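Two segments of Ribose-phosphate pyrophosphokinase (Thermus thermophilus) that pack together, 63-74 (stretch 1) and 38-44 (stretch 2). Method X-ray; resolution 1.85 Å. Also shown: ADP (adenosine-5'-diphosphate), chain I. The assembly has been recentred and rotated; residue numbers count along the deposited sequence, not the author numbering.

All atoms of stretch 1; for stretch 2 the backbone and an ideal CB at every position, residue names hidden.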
# COMPACT_ATOMS: atom_id res chain seq x y z
N GLN A 63 -3.55 10.13 -24.92
CA GLN A 63 -3.22 10.54 -23.53
C GLN A 63 -4.40 11.28 -22.93
O GLN A 63 -4.64 11.14 -21.74
CB GLN A 63 -1.92 11.33 -23.52
CG GLN A 63 -0.68 10.45 -23.39
CD GLN A 63 -0.52 9.55 -24.58
OE1 GLN A 63 -0.15 9.98 -25.68
NE2 GLN A 63 -0.80 8.28 -24.39
N ASP A 64 -5.16 12.03 -23.72
CA ASP A 64 -6.39 12.65 -23.22
C ASP A 64 -7.37 11.55 -22.85
O ASP A 64 -8.05 11.68 -21.83
CB ASP A 64 -7.03 13.62 -24.22
CG ASP A 64 -6.38 14.97 -24.41
OD1 ASP A 64 -5.64 15.43 -23.51
OD2 ASP A 64 -6.65 15.58 -25.49
N HIS A 65 -7.43 10.46 -23.62
CA HIS A 65 -8.40 9.38 -23.31
C HIS A 65 -7.94 8.61 -22.06
O HIS A 65 -8.79 8.22 -21.26
CB HIS A 65 -8.56 8.48 -24.52
CG HIS A 65 -9.30 9.13 -25.63
ND1 HIS A 65 -10.29 10.07 -25.42
CD2 HIS A 65 -9.25 8.91 -26.96
CE1 HIS A 65 -10.82 10.41 -26.59
NE2 HIS A 65 -10.16 9.79 -27.55
N LEU A 66 -6.63 8.37 -21.91
CA LEU A 66 -6.07 7.73 -20.69
C LEU A 66 -6.42 8.60 -19.47
O LEU A 66 -6.94 8.07 -18.50
CB LEU A 66 -4.54 7.60 -20.81
CG LEU A 66 -3.82 7.17 -19.53
CD1 LEU A 66 -4.43 5.90 -18.96
CD2 LEU A 66 -2.30 7.01 -19.79
N MET A 67 -6.13 9.90 -19.53
CA MET A 67 -6.37 10.79 -18.37
C MET A 67 -7.88 10.87 -18.09
O MET A 67 -8.28 10.82 -16.93
CB MET A 67 -5.83 12.20 -18.64
CG MET A 67 -6.02 13.13 -17.47
SD MET A 67 -5.21 12.40 -16.02
CE MET A 67 -5.19 13.78 -14.91
N GLU A 68 -8.72 11.03 -19.13
CA GLU A 68 -10.19 11.04 -18.94
C GLU A 68 -10.61 9.77 -18.19
O GLU A 68 -11.47 9.87 -17.28
CB GLU A 68 -10.92 11.20 -20.28
CG GLU A 68 -12.44 11.25 -20.11
CD GLU A 68 -13.24 11.24 -21.39
OE1 GLU A 68 -12.73 10.73 -22.40
OE2 GLU A 68 -14.36 11.75 -21.37
N LEU A 69 -10.13 8.60 -18.60
CA LEU A 69 -10.47 7.32 -17.93
C LEU A 69 -10.01 7.38 -16.46
O LEU A 69 -10.85 7.01 -15.57
CB LEU A 69 -9.81 6.14 -18.66
CG LEU A 69 -10.05 4.73 -18.08
CD1 LEU A 69 -11.52 4.38 -17.93
CD2 LEU A 69 -9.35 3.69 -18.93
N LEU A 70 -8.75 7.72 -16.20
CA LEU A 70 -8.21 7.81 -14.80
C LEU A 70 -9.12 8.74 -13.98
O LEU A 70 -9.53 8.38 -12.84
CB LEU A 70 -6.78 8.31 -14.87
CG LEU A 70 -5.78 7.35 -15.50
CD1 LEU A 70 -4.40 7.95 -15.51
CD2 LEU A 70 -5.77 6.02 -14.74
N MET A 71 -9.45 9.92 -14.52
CA MET A 71 -10.30 10.92 -13.81
C MET A 71 -11.74 10.41 -13.62
O MET A 71 -12.30 10.60 -12.55
CB MET A 71 -10.31 12.22 -14.61
CG MET A 71 -9.05 12.92 -14.56
SD MET A 71 -9.07 14.40 -15.58
CE MET A 71 -10.19 15.42 -14.64
N MET A 72 -12.33 9.69 -14.59
CA MET A 72 -13.71 9.13 -14.43
C MET A 72 -13.72 8.01 -13.39
O MET A 72 -14.65 7.94 -12.60
CB MET A 72 -14.24 8.65 -15.77
CG MET A 72 -14.58 9.78 -16.68
SD MET A 72 -15.35 9.23 -18.21
CE MET A 72 -16.94 8.75 -17.58
N VAL A 73 -12.67 7.20 -13.34
CA VAL A 73 -12.54 6.13 -12.31
C VAL A 73 -12.40 6.78 -10.94
O VAL A 73 -13.18 6.41 -9.97
CB VAL A 73 -11.34 5.23 -12.66
CG1 VAL A 73 -10.92 4.45 -11.44
CG2 VAL A 73 -11.68 4.34 -13.83
N ASP A 74 -11.49 7.74 -10.85
CA ASP A 74 -11.27 8.52 -9.61
C ASP A 74 -12.58 9.16 -9.08
O ASP A 74 -12.90 9.04 -7.86
CB ASP A 74 -10.17 9.54 -9.81
CG ASP A 74 -9.92 10.34 -8.56
OD1 ASP A 74 -9.51 9.72 -7.51
OD2 ASP A 74 -10.18 11.54 -8.62
N UNK A 38 -6.39 21.50 -19.82
CA UNK A 38 -6.68 20.63 -18.66
C UNK A 38 -8.07 20.05 -18.84
O UNK A 38 -9.00 20.76 -19.33
CB UNK A 38 -6.58 21.40 -17.34
N UNK A 39 -8.25 18.85 -18.33
CA UNK A 39 -9.52 18.12 -18.41
C UNK A 39 -10.32 18.29 -17.11
O UNK A 39 -9.74 18.62 -16.04
CB UNK A 39 -9.27 16.64 -18.69
N UNK A 40 -11.60 18.07 -17.26
CA UNK A 40 -12.62 18.14 -16.19
C UNK A 40 -13.68 17.09 -16.48
O UNK A 40 -14.24 17.08 -17.59
CB UNK A 40 -13.25 19.53 -16.10
N UNK A 41 -14.00 16.25 -15.50
CA UNK A 41 -15.08 15.24 -15.65
C UNK A 41 -16.13 15.51 -14.57
O UNK A 41 -15.78 16.02 -13.48
CB UNK A 41 -14.54 13.81 -15.54
N UNK A 42 -17.38 15.16 -14.83
CA UNK A 42 -18.46 15.30 -13.85
C UNK A 42 -19.59 14.31 -14.18
O UNK A 42 -20.07 14.33 -15.29
CB UNK A 42 -18.99 16.74 -13.83
N UNK A 43 -20.04 13.54 -13.20
CA UNK A 43 -21.24 12.69 -13.32
C UNK A 43 -22.45 13.54 -12.95
O UNK A 43 -22.47 14.19 -11.89
CB UNK A 43 -21.15 11.45 -12.43
N UNK A 44 -23.40 13.60 -13.85
CA UNK A 44 -24.55 14.54 -13.73
C UNK A 44 -25.53 14.04 -12.69
O UNK A 44 -26.26 14.91 -12.11
CB UNK A 44 -25.26 14.71 -15.07
PB ADP I . -9.78 28.16 -7.55
O1B ADP I . -9.56 26.63 -7.54
O2B ADP I . -9.14 28.85 -8.74
O3B ADP I . -9.42 28.82 -6.25
PA ADP I . -11.80 29.57 -8.89
O1A ADP I . -13.13 30.05 -8.42
O2A ADP I . -10.64 30.47 -9.15
O3A ADP I . -11.34 28.51 -7.78
O5' ADP I . -12.02 28.67 -10.21
C5' ADP I . -12.30 27.27 -10.03
C4' ADP I . -12.97 26.75 -11.27
O4' ADP I . -11.98 26.65 -12.32
C3' ADP I . -13.56 25.35 -11.13
O3' ADP I . -14.87 25.36 -10.58
C2' ADP I . -13.55 24.89 -12.58
O2' ADP I . -14.66 25.41 -13.30
C1' ADP I . -12.24 25.49 -13.07
N9 ADP I . -11.07 24.61 -12.97
C8 ADP I . -10.87 23.53 -12.13
N7 ADP I . -9.73 22.91 -12.36
C5 ADP I . -9.18 23.62 -13.42
C6 ADP I . -7.98 23.46 -14.14
N6 ADP I . -7.12 22.48 -13.88
N1 ADP I . -7.76 24.29 -15.19
C2 ADP I . -8.64 25.27 -15.43
N3 ADP I . -9.78 25.54 -14.80
C4 ADP I . -10.00 24.66 -13.81

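The helix of stretch 1 and the strand of stretch 2 (39-43) run with an angle of 38° between their N-to-C directions, and the axes of the helix and strand approach to 8.4 Å; the CB atoms at 39 and 41 point toward the helix, while 40 and 42 point away.

Position 38 precedes the strand (phi/psi -79/148). Its CB points away and has nothing of stretch 1 within 5.5 Å, so the helix sets no preference, but the adenine of ADP lies on that side and a polar group would be reasonable. The residue is Asn-38; its side-chain amide orientation is uncertain.

At position 39 the CB points toward the helix, 3.8 Å from Met-71 SD and 4.9 Å from Met-67 CG. Thioether and methylene groups call for an apolar side chain, and Leu, Ile, Val or Met would all be plausible. The deposited Leu-39 fills the site: its CD2 lies 4.0 Å from Met-67 CG and 3.7 Å from the backbone Asp-64 O, so this methyl lies beside the helix from Met-67 back to Asp-64, one to two turns before Met-71. Its chi angles (-99° and 12°) both fall between wells.

Position 40 has extended angles (-146/129) and a CB that points away, with only Met-71 CE near, at 5.3 Å. Stretch 1 hardly restricts the choice. Phe-40 is found, its chi1 t; its contact with the helix is through the backbone, CA to Met-71 CE at 4.0 Å.

The CB of position 41 again points toward the helix, 4.2 Å from Met-72 CG and 4.6 Å from Met-71 CB, with Glu-68 O at 5.3 Å. The CA lies 6.4 Å from the CA of Met-72, which leaves modest depth; a compact apolar residue such as Val, Ile or Ala fits well. Val-41 (chi1 m) packs its methyls against both Met-71 and Met-72, with CG1 3.9 Å from Met-72 CG and CG2 4.0 Å from Met-71 CB.

Position 42 points away, with no stretch 1 atom within 5.5 Å of its CB, so many residues would serve. Arg-42 forms a salt bridge with the residue at 44.

Position 43 has a sideways CB with no near neighbour, so a small side chain would leave the helix untouched, whereas a long or aromatic one could come back to Met-72. Tyr-43 does so: OH donates a hydrogen bond to Met-72 O (2.7 Å), which lies near the ring plane at its edge, and CE1 sits 4.0 Å from Met-72 CE.

Position 44 is out of reach and unconstrained by stretch 1. Glu-44 accepts from Arg-42, whose NE lies 3.2 Å from Glu-44 OE1.

Stretch 2 (38-44) NLFVRYE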
# COMPACT_ATOMS: atom_id res chain seq x y z
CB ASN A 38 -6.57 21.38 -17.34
CG ASN A 38 -5.15 21.77 -17.02
OD1 ASN A 38 -4.31 22.03 -17.91
ND2 ASN A 38 -4.87 21.81 -15.74
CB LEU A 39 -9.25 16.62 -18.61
CG LEU A 39 -9.33 16.03 -20.01
CD1 LEU A 39 -9.41 17.04 -21.12
CD2 LEU A 39 -8.29 14.97 -20.23
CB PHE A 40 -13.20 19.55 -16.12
CG PHE A 40 -14.33 19.69 -15.12
CD1 PHE A 40 -14.07 19.99 -13.79
CD2 PHE A 40 -15.65 19.57 -15.51
CE1 PHE A 40 -15.10 20.13 -12.88
CE2 PHE A 40 -16.68 19.73 -14.60
CZ PHE A 40 -16.40 20.00 -13.29
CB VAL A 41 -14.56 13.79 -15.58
CG1 VAL A 41 -13.49 13.55 -16.66
CG2 VAL A 41 -14.07 13.45 -14.20
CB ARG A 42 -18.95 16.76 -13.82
CG ARG A 42 -19.94 17.06 -12.69
CD ARG A 42 -20.51 18.48 -12.71
NE ARG A 42 -21.22 18.76 -13.97
CZ ARG A 42 -21.01 19.79 -14.80
NH1 ARG A 42 -21.73 19.89 -15.90
NH2 ARG A 42 -20.12 20.73 -14.54
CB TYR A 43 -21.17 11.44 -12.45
CG TYR A 43 -20.06 10.49 -12.84
CD1 TYR A 43 -20.20 9.62 -13.91
CD2 TYR A 43 -18.85 10.49 -12.14
CE1 TYR A 43 -19.19 8.74 -14.26
CE2 TYR A 43 -17.83 9.60 -12.47
CZ TYR A 43 -17.98 8.77 -13.57
OH TYR A 43 -17.01 7.88 -13.92
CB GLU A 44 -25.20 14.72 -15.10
CG GLU A 44 -24.22 15.33 -16.09
CD GLU A 44 -23.59 16.66 -15.69
OE1 GLU A 44 -23.91 17.21 -14.59
OE2 GLU A 44 -22.81 17.17 -16.51
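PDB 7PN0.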